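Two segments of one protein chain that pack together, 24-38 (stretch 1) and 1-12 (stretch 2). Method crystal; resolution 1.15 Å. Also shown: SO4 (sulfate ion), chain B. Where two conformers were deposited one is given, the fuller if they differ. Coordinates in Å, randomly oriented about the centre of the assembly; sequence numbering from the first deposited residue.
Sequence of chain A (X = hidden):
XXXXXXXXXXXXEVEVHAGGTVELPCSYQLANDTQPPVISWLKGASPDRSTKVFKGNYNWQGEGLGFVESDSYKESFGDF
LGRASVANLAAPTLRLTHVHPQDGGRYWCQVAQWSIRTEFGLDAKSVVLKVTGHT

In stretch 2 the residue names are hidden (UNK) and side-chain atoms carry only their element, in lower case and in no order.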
ATOM      1  N   LEU A  24       6.235   3.581  -5.161  1.00  5.11           N
ATOM      2  CA  LEU A  24       4.984   3.279  -5.841  1.00  4.94           C
ATOM      3  C   LEU A  24       3.923   4.194  -5.204  1.00  4.62           C
ATOM      4  O   LEU A  24       3.495   3.929  -4.088  1.00  5.20           O
ATOM      5  CB  LEU A  24       4.546   1.843  -5.702  0.65  5.82           C
ATOM      6  CG  LEU A  24       5.523   0.852  -6.346  0.65  6.00           C
ATOM      7  CD1 LEU A  24       6.869   0.630  -5.773  0.65 11.01           C
ATOM      8  CD2 LEU A  24       4.907  -0.570  -6.320  0.65  6.16           C
ATOM      9  N   PRO A  25       3.561   5.317  -5.842  1.00  5.19           N
ATOM     10  CA  PRO A  25       2.660   6.262  -5.194  1.00  5.04           C
ATOM     11  C   PRO A  25       1.269   5.719  -4.935  1.00  4.63           C
ATOM     12  O   PRO A  25       0.693   4.974  -5.716  1.00  5.54           O
ATOM     13  CB  PRO A  25       2.650   7.451  -6.179  1.00  6.13           C
ATOM     14  CG  PRO A  25       3.952   7.353  -6.886  1.00  7.15           C
ATOM     15  CD  PRO A  25       4.116   5.878  -7.096  1.00  6.24           C
ATOM     16  N   CYS A  26       0.681   6.185  -3.838  1.00  4.88           N
ATOM     17  CA  CYS A  26      -0.687   5.866  -3.527  1.00  4.75           C
ATOM     18  C   CYS A  26      -1.269   6.959  -2.624  1.00  4.70           C
ATOM     19  O   CYS A  26      -0.566   7.435  -1.735  1.00  5.85           O
ATOM     20  CB  CYS A  26      -0.767   4.526  -2.813  1.00  5.39           C
ATOM     21  SG  CYS A  26      -2.494   4.028  -2.476  1.00  5.65           S
ATOM     22  N   SER A  27      -2.516   7.321  -2.879  1.00  4.96           N
ATOM     23  CA  SER A  27      -3.230   8.254  -2.046  1.00  5.39           C
ATOM     24  C   SER A  27      -4.645   7.690  -1.778  1.00  4.95           C
ATOM     25  O   SER A  27      -5.105   6.793  -2.473  1.00  4.84           O
ATOM     26  CB  SER A  27      -3.369   9.638  -2.661  1.00  5.82           C
ATOM     27  OG  SER A  27      -4.236   9.612  -3.801  1.00  7.26           O
ATOM     28  N   TYR A  28      -5.346   8.245  -0.791  1.00  5.21           N
ATOM     29  CA  TYR A  28      -6.739   7.862  -0.610  1.00  4.84           C
ATOM     30  C   TYR A  28      -7.492   9.013   0.038  1.00  5.44           C
ATOM     31  O   TYR A  28      -6.911   9.873   0.730  1.00  6.39           O
ATOM     32  CB  TYR A  28      -6.899   6.549   0.216  1.00  5.09           C
ATOM     33  CG  TYR A  28      -6.630   6.745   1.688  1.00  4.92           C
ATOM     34  CD1 TYR A  28      -7.655   7.071   2.568  1.00  5.70           C
ATOM     35  CD2 TYR A  28      -5.352   6.628   2.229  1.00  5.69           C
ATOM     36  CE1 TYR A  28      -7.449   7.269   3.886  1.00  7.32           C
ATOM     37  CE2 TYR A  28      -5.133   6.848   3.593  1.00  6.69           C
ATOM     38  CZ  TYR A  28      -6.184   7.162   4.413  1.00  6.88           C
ATOM     39  OH  TYR A  28      -5.958   7.411   5.745  1.00  9.26           O
ATOM     40  N   GLN A  29      -8.822   8.917  -0.107  1.00  6.02           N
ATOM     41  CA  GLN A  29      -9.772   9.732   0.593  1.00  7.97           C
ATOM     42  C   GLN A  29     -10.845   8.819   1.167  1.00  6.98           C
ATOM     43  O   GLN A  29     -11.295   7.929   0.498  1.00  7.94           O
ATOM     44  CB  GLN A  29     -10.413  10.781  -0.275  1.00 11.72           C
ATOM     45  CG  GLN A  29      -9.386  11.873  -0.592  0.65 13.27           C
ATOM     46  CD  GLN A  29      -9.050  12.746   0.604  0.50 16.12           C
ATOM     47  OE1 GLN A  29      -7.873  12.935   0.931  0.50 20.36           O
ATOM     48  NE2 GLN A  29     -10.026  13.319   1.339  0.50 21.33           N
ATOM     49  N   LEU A  30     -11.214   9.077   2.412  1.00  8.46           N
ATOM     50  CA  LEU A  30     -12.274   8.319   3.073  1.00  9.02           C
ATOM     51  C   LEU A  30     -13.330   9.276   3.463  1.00  8.92           C
ATOM     52  O   LEU A  30     -13.128   9.998   4.452  1.00 12.20           O
ATOM     53  CB  LEU A  30     -11.709   7.498   4.239  1.00  8.96           C
ATOM     54  CG  LEU A  30     -12.728   6.754   5.068  1.00 10.13           C
ATOM     55  CD1 LEU A  30     -13.617   5.851   4.196  1.00  9.34           C
ATOM     56  CD2 LEU A  30     -12.072   5.931   6.142  1.00 10.64           C
ATOM     57  N   ALA A  31     -14.408   9.303   2.725  1.00  9.72           N
ATOM     58  CA  ALA A  31     -15.494  10.228   2.991  1.00 10.63           C
ATOM     59  C   ALA A  31     -16.304   9.725   4.183  1.00 10.89           C
ATOM     60  O   ALA A  31     -16.624   8.523   4.258  1.00 11.45           O
ATOM     61  CB  ALA A  31     -16.413  10.332   1.815  1.00 12.34           C
ATOM     62  N   ASN A  32     -16.651  10.598   5.104  1.00 12.17           N
ATOM     63  CA  ASN A  32     -17.560  10.379   6.176  1.00 12.93           C
ATOM     64  C   ASN A  32     -17.147   9.304   7.180  1.00 13.38           C
ATOM     65  O   ASN A  32     -17.988   8.662   7.814  1.00 16.36           O
ATOM     66  CB  ASN A  32     -18.967  10.026   5.602  1.00 13.23           C
ATOM     67  CG  ASN A  32     -19.441  11.090   4.661  0.70 15.15           C
ATOM     68  OD1 ASN A  32     -19.469  12.302   4.973  0.70 17.44           O
ATOM     69  ND2 ASN A  32     -19.881  10.619   3.520  0.70 18.13           N
ATOM     70  N   ASP A  33     -15.864   9.130   7.407  1.00 13.48           N
ATOM     71  CA  ASP A  33     -15.375   8.225   8.455  1.00 13.49           C
ATOM     72  C   ASP A  33     -14.018   8.764   8.884  1.00 14.01           C
ATOM     73  O   ASP A  33     -13.086   8.799   8.051  1.00 16.18           O
ATOM     74  CB  ASP A  33     -15.236   6.796   7.941  1.00 12.42           C
ATOM     75  CG  ASP A  33     -14.781   5.784   8.947  1.00 12.77           C
ATOM     76  OD1 ASP A  33     -14.565   6.175  10.111  1.00 15.07           O
ATOM     77  OD2 ASP A  33     -14.646   4.578   8.603  1.00 13.20           O
ATOM     78  N   THR A  34     -13.931   9.237  10.114  1.00 15.36           N
ATOM     79  CA  THR A  34     -12.683   9.809  10.603  1.00 17.87           C
ATOM     80  C   THR A  34     -11.833   8.770  11.324  1.00 17.54           C
ATOM     81  O   THR A  34     -10.758   9.117  11.821  1.00 21.54           O
ATOM     82  CB  THR A  34     -12.897  11.023  11.504  1.00 22.39           C
ATOM     83  OG1 THR A  34     -13.810  10.576  12.535  1.00 25.80           O
ATOM     84  CG2 THR A  34     -13.480  12.144  10.670  1.00 27.01           C
ATOM     85  N   GLN A  35     -12.301   7.534  11.457  1.00 15.50           N
ATOM     86  CA  GLN A  35     -11.511   6.489  12.105  1.00 14.91           C
ATOM     87  C   GLN A  35     -10.317   6.082  11.225  1.00 13.58           C
ATOM     88  O   GLN A  35     -10.470   6.058   9.974  1.00 13.27           O
ATOM     89  CB  GLN A  35     -12.342   5.225  12.396  1.00 14.48           C
ATOM     90  CG  GLN A  35     -13.450   5.529  13.390  0.50 16.18           C
ATOM     91  CD  GLN A  35     -14.153   4.280  13.868  0.50 18.12           C
ATOM     92  OE1 GLN A  35     -14.383   3.342  13.099  0.50 18.41           O
ATOM     93  NE2 GLN A  35     -14.462   4.251  15.156  0.50 21.31           N
ATOM     94  N   PRO A  36      -9.146   5.807  11.767  1.00 14.27           N
ATOM     95  CA  PRO A  36      -8.011   5.412  10.873  1.00 12.70           C
ATOM     96  C   PRO A  36      -8.291   4.108  10.159  1.00 10.34           C
ATOM     97  O   PRO A  36      -8.852   3.196  10.733  1.00 11.31           O
ATOM     98  CB  PRO A  36      -6.856   5.261  11.859  1.00 14.63           C
ATOM     99  CG  PRO A  36      -7.512   5.070  13.189  1.00 17.12           C
ATOM    100  CD  PRO A  36      -8.806   5.806  13.185  1.00 16.64           C
ATOM    101  N   PRO A  37      -7.974   4.016   8.869  1.00  8.44           N
ATOM    102  CA  PRO A  37      -8.113   2.783   8.094  1.00  7.08           C
ATOM    103  C   PRO A  37      -6.913   1.898   8.259  1.00  6.56           C
ATOM    104  O   PRO A  37      -6.061   2.116   9.115  1.00  8.56           O
ATOM    105  CB  PRO A  37      -8.345   3.341   6.679  1.00  7.39           C
ATOM    106  CG  PRO A  37      -7.422   4.515   6.666  1.00  8.35           C
ATOM    107  CD  PRO A  37      -7.556   5.156   8.018  1.00  9.01           C
ATOM    108  N   VAL A  38      -6.853   0.859   7.450  1.00  5.97           N
ATOM    109  CA  VAL A  38      -5.737  -0.056   7.386  1.00  6.24           C
ATOM    110  C   VAL A  38      -5.248  -0.173   5.954  1.00  5.39           C
ATOM    111  O   VAL A  38      -6.049  -0.325   5.018  1.00  5.61           O
ATOM    112  CB  VAL A  38      -6.076  -1.397   8.040  1.00 10.62           C
ATOM    113  CG1 VAL A  38      -7.336  -2.038   7.543  1.00 12.53           C
ATOM    114  CG2 VAL A  38      -4.874  -2.335   7.894  1.00 16.99           C
ATOM    115  N   UNK A   1     -23.176  10.673   5.082  1.00 29.22           N
ATOM    116  CA  UNK A   1     -23.627   9.460   5.750  1.00 24.16           C
ATOM    117  C   UNK A   1     -22.760   8.258   5.493  1.00 22.03           C
ATOM    118  O   UNK A   1     -21.927   7.882   6.305  1.00 26.61           O
ATOM    119  N   UNK A   2     -22.971   7.639   4.329  1.00 17.18           N
ATOM    120  CA  UNK A   2     -22.223   6.436   3.992  1.00 13.31           C
ATOM    121  C   UNK A   2     -20.741   6.707   3.915  1.00 11.09           C
ATOM    122  O   UNK A   2     -20.278   7.608   3.183  1.00 12.78           O
ATOM    123  c   UNK A   2     -22.123   3.496   3.195  1.00 12.42           C
ATOM    124  c   UNK A   2     -22.704   5.908   2.629  1.00 12.07           C
ATOM    125  o   UNK A   2     -23.229   3.030   3.452  1.00 14.54           O
ATOM    126  n   UNK A   2     -21.008   2.986   3.698  1.00 11.27           N
ATOM    127  c   UNK A   2     -21.983   4.639   2.211  1.00 11.55           C
ATOM    128  N   UNK A   3     -19.913   5.967   4.659  1.00 10.57           N
ATOM    129  CA  UNK A   3     -18.470   6.049   4.519  1.00 10.54           C
ATOM    130  C   UNK A   3     -18.081   5.492   3.143  1.00  8.97           C
ATOM    131  O   UNK A   3     -18.590   4.425   2.787  1.00 10.07           O
ATOM    132  o   UNK A   3     -18.166   5.394   6.905  1.00 13.16           O
ATOM    133  c   UNK A   3     -17.822   5.129   5.542  1.00 11.64           C
ATOM    134  N   UNK A   4     -17.232   6.218   2.401  1.00  8.29           N
ATOM    135  CA  UNK A   4     -16.811   5.723   1.079  1.00  7.36           C
ATOM    136  C   UNK A   4     -15.322   5.931   0.897  1.00  6.30           C
ATOM    137  O   UNK A   4     -14.806   7.034   0.940  1.00  7.38           O
ATOM    138  c   UNK A   4     -19.961   6.868  -0.928  1.00 12.67           C
ATOM    139  c   UNK A   4     -17.103   5.838  -1.400  1.00  8.96           C
ATOM    140  c   UNK A   4     -17.596   6.382  -0.079  1.00  8.32           C
ATOM    141  c   UNK A   4     -19.114   6.202   0.115  1.00  9.19           C
ATOM    142  N   UNK A   5     -14.621   4.837   0.662  1.00  5.49           N
ATOM    143  CA  UNK A   5     -13.192   4.842   0.368  1.00  5.11           C
ATOM    144  C   UNK A   5     -12.883   5.048  -1.080  1.00  4.78           C
ATOM    145  O   UNK A   5     -13.472   4.393  -1.937  1.00  5.86           O
ATOM    146  c   UNK A   5     -10.562   3.470   3.419  1.00  9.76           C
ATOM    147  c   UNK A   5     -11.081   3.451   0.727  1.00  5.38           C
ATOM    148  s   UNK A   5     -10.260   4.457   1.939  1.00  7.33           S
ATOM    149  c   UNK A   5     -12.617   3.495   0.810  1.00  5.44           C
ATOM    150  N   UNK A   6     -11.899   5.888  -1.406  1.00  4.93           N
ATOM    151  CA  UNK A   6     -11.430   5.989  -2.784  1.00  5.18           C
ATOM    152  C   UNK A   6      -9.909   6.062  -2.779  1.00  4.66           C
ATOM    153  O   UNK A   6      -9.343   7.016  -2.195  1.00  6.10           O
ATOM    154  c   UNK A   6     -12.001   7.206  -3.508  1.00  5.46           C
ATOM    155  o   UNK A   6     -13.423   7.118  -3.573  1.00  6.56           O
ATOM    156  c   UNK A   6     -11.477   7.277  -4.957  1.00  6.38           C
ATOM    157  N   UNK A   7      -9.274   5.114  -3.417  1.00  4.54           N
ATOM    158  CA  UNK A   7      -7.822   5.105  -3.624  1.00  4.60           C
ATOM    159  C   UNK A   7      -7.535   5.718  -4.971  1.00  4.23           C
ATOM    160  O   UNK A   7      -8.267   5.551  -5.927  1.00  5.10           O
ATOM    161  c   UNK A   7      -5.883   3.488  -4.074  1.00  5.04           C
ATOM    162  c   UNK A   7      -7.359   3.150  -2.089  1.00  6.06           C
ATOM    163  c   UNK A   7      -7.305   3.645  -3.518  1.00  4.52           C
ATOM    164  N   UNK A   8      -6.424   6.471  -5.043  1.00  4.62           N
ATOM    165  CA  UNK A   8      -5.901   6.994  -6.295  1.00  4.94           C
ATOM    166  C   UNK A   8      -4.426   6.704  -6.403  1.00  4.59           C
ATOM    167  O   UNK A   8      -3.702   6.589  -5.414  1.00  5.83           O
ATOM    168  n   UNK A   8     -10.858  10.725  -5.183  0.50 22.41           N
ATOM    169  c   UNK A   8      -7.695   8.783  -6.584  1.00  9.65           C
ATOM    170  c   UNK A   8     -10.519  10.641  -6.483  0.50 17.10           C
ATOM    171  n   UNK A   8     -11.579  10.763  -7.328  0.50 18.74           N
ATOM    172  c   UNK A   8      -7.956  10.294  -6.771  0.50 10.23           C
ATOM    173  n   UNK A   8      -9.378  10.505  -7.048  0.50 13.69           N
ATOM    174  c   UNK A   8      -6.215   8.487  -6.424  1.00  6.68           C
ATOM    175  N   UNK A   9      -3.947   6.639  -7.648  1.00  5.61           N
ATOM    176  CA  UNK A   9      -2.570   6.369  -7.972  1.00  5.46           C
ATOM    177  C   UNK A   9      -2.129   7.291  -9.110  1.00  5.37           C
ATOM    178  O   UNK A   9      -2.709   7.267 -10.177  1.00  6.74           O
ATOM    179  c   UNK A   9      -2.528   3.897  -7.404  1.00  5.90           C
ATOM    180  c   UNK A   9      -2.375   4.962  -8.492  1.00  5.67           C
ATOM    181  o   UNK A   9      -3.360   4.637  -9.492  1.00  6.49           O
ATOM    182  N   UNK A  10      -1.107   8.094  -8.865  1.00  5.54           N
ATOM    183  CA  UNK A  10      -0.608   8.981  -9.893  1.00  6.13           C
ATOM    184  C   UNK A  10       0.038   8.214 -11.054  1.00  5.80           C
ATOM    185  O   UNK A  10       0.063   8.720 -12.174  1.00  7.51           O
ATOM    186  c   UNK A  10       0.432   9.988  -9.376  1.00  6.69           C
ATOM    187  c   UNK A  10      -0.196  10.956  -8.396  1.00  8.99           C
ATOM    188  o   UNK A  10       1.516   9.293  -8.761  1.00  7.60           O
ATOM    189  N   UNK A  11       0.575   7.019 -10.752  1.00  5.63           N
ATOM    190  CA  UNK A  11       1.302   6.223 -11.689  1.00  6.12           C
ATOM    191  C   UNK A  11       0.721   4.816 -11.764  1.00  5.84           C
ATOM    192  O   UNK A  11       0.549   4.165 -10.720  1.00  8.02           O
ATOM    193  n   UNK A  11       3.268   8.498 -10.689  1.00 10.70           N
ATOM    194  n   UNK A  11       4.867   9.015 -12.076  1.00 15.73           N
ATOM    195  c   UNK A  11       4.507   7.713 -12.332  1.00 13.94           C
ATOM    196  c   UNK A  11       4.092   9.474 -11.064  1.00 13.82           C
ATOM    197  c   UNK A  11       3.507   7.395 -11.469  1.00 10.14           C
ATOM    198  c   UNK A  11       2.786   6.113 -11.319  1.00  7.86           C
ATOM    199  N   UNK A  12       0.445   4.320 -12.958  1.00  5.32           N
ATOM    200  CA  UNK A  12       0.043   2.947 -13.158  1.00  5.24           C
ATOM    201  C   UNK A  12       1.201   1.993 -13.346  1.00  5.43           C
ATOM    202  O   UNK A  12       1.029   0.779 -13.288  1.00  5.70           O
ATOM    203  o   UNK A  12      -0.378   3.365 -15.488  1.00  6.93           O
ATOM    204  c   UNK A  12      -2.247   3.573 -14.005  1.00  6.98           C
ATOM    205  c   UNK A  12      -0.963   2.826 -14.308  1.00  6.29           C
TER
HETATM  206  S   SO4 B 201     -20.547   2.863   7.373  0.80 12.36           S
HETATM  207  O1  SO4 B 201     -21.255   2.493   8.681  0.80 16.18           O
HETATM  208  O2  SO4 B 201     -19.105   2.946   7.647  0.80 13.16           O
HETATM  209  O3  SO4 B 201     -21.033   4.054   6.819  0.80 12.97           O
HETATM  210  O4  SO4 B 201     -20.793   1.763   6.447  0.80 12.80           O
HETATM  211  O   HOH W   1       1.087   5.470  -8.391  1.00  6.70           O

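Position 1 has no side-chain atoms. Its backbone N lies 3.6 Å from Asn 32 ND2. This is Gly 1.

Position 2 carries three carbons, the third holding one oxygen and one nitrogen, and points away from stretch 1. An unbranched chain ending in an amide makes it Gln 2. Its backbone O accepts a hydrogen bond from Asn 32 ND2 (3.1 Å), while its NE2 donates to sulfate O4 (3.0 Å).

Position 3 has one carbon and one oxygen. The oxygen lies 3.4 Å from Asp 33 CB and 2.7 Å from sulfate O2, to which it donates a hydrogen bond. This is Ser 3.

Position 4 has four carbons, forked at the first, with one arm two carbons long. They lie on the same face of the sheet as Ala 31. This is Ile 4. Its N donates to Ala 31 O (3.0 Å), and Ala 31 N donates to Ile 4 O (2.9 Å).

Position 5 is an unbranched run of two carbons, a sulfur and a carbon. The sulfur sits 3.7 Å from Tyr 28 CD1, and the last carbon is 3.9 Å from Pro 37 CB. This is Met 5. Its CE also packs 4.0 Å from Leu 30 CD1.

Position 6 has one carbon carrying an oxygen and a carbon. It shares a face with Gln 29. This is Thr 6. Its N donates to Gln 29 O, and its O accepts from Gln 29 N, both at 2.9 Å.

Position 7 has three carbons, forked at the first. One tip lies 3.8 Å from Cys 26 SG, the other 4.1 Å from Tyr 28 CB. This is Val 7.

Position 8 has three carbons, a nitrogen, then a carbon with two more nitrogens. Its CB is 3.5 Å from Ser 27 OG. The guanidinium identifies Arg 8.

Position 9 has a carbon bearing an oxygen and a carbon; the latter is 3.8 Å from Pro 25 O. This is Thr 9.

Position 10 has the same fork, its oxygen 3.4 Å from Pro 25 CB. This is Thr 10.

Position 11 has a carbon and a five-membered ring with two nitrogens, one 4.0 Å from Pro 25 CG. This is His 11. Water 1 bridges its N and Pro 25 O.

Position 12 repeats the fork, out of reach of stretch 1. This is Thr 12.

The contact is an antiparallel strand pair. Paired backbone hydrogen bonds join alternate residues, while Met 5 and Val 7 pack beside Tyr 28 on one face.

Stretch 2 (1-12) GQSIMTVRTTHT
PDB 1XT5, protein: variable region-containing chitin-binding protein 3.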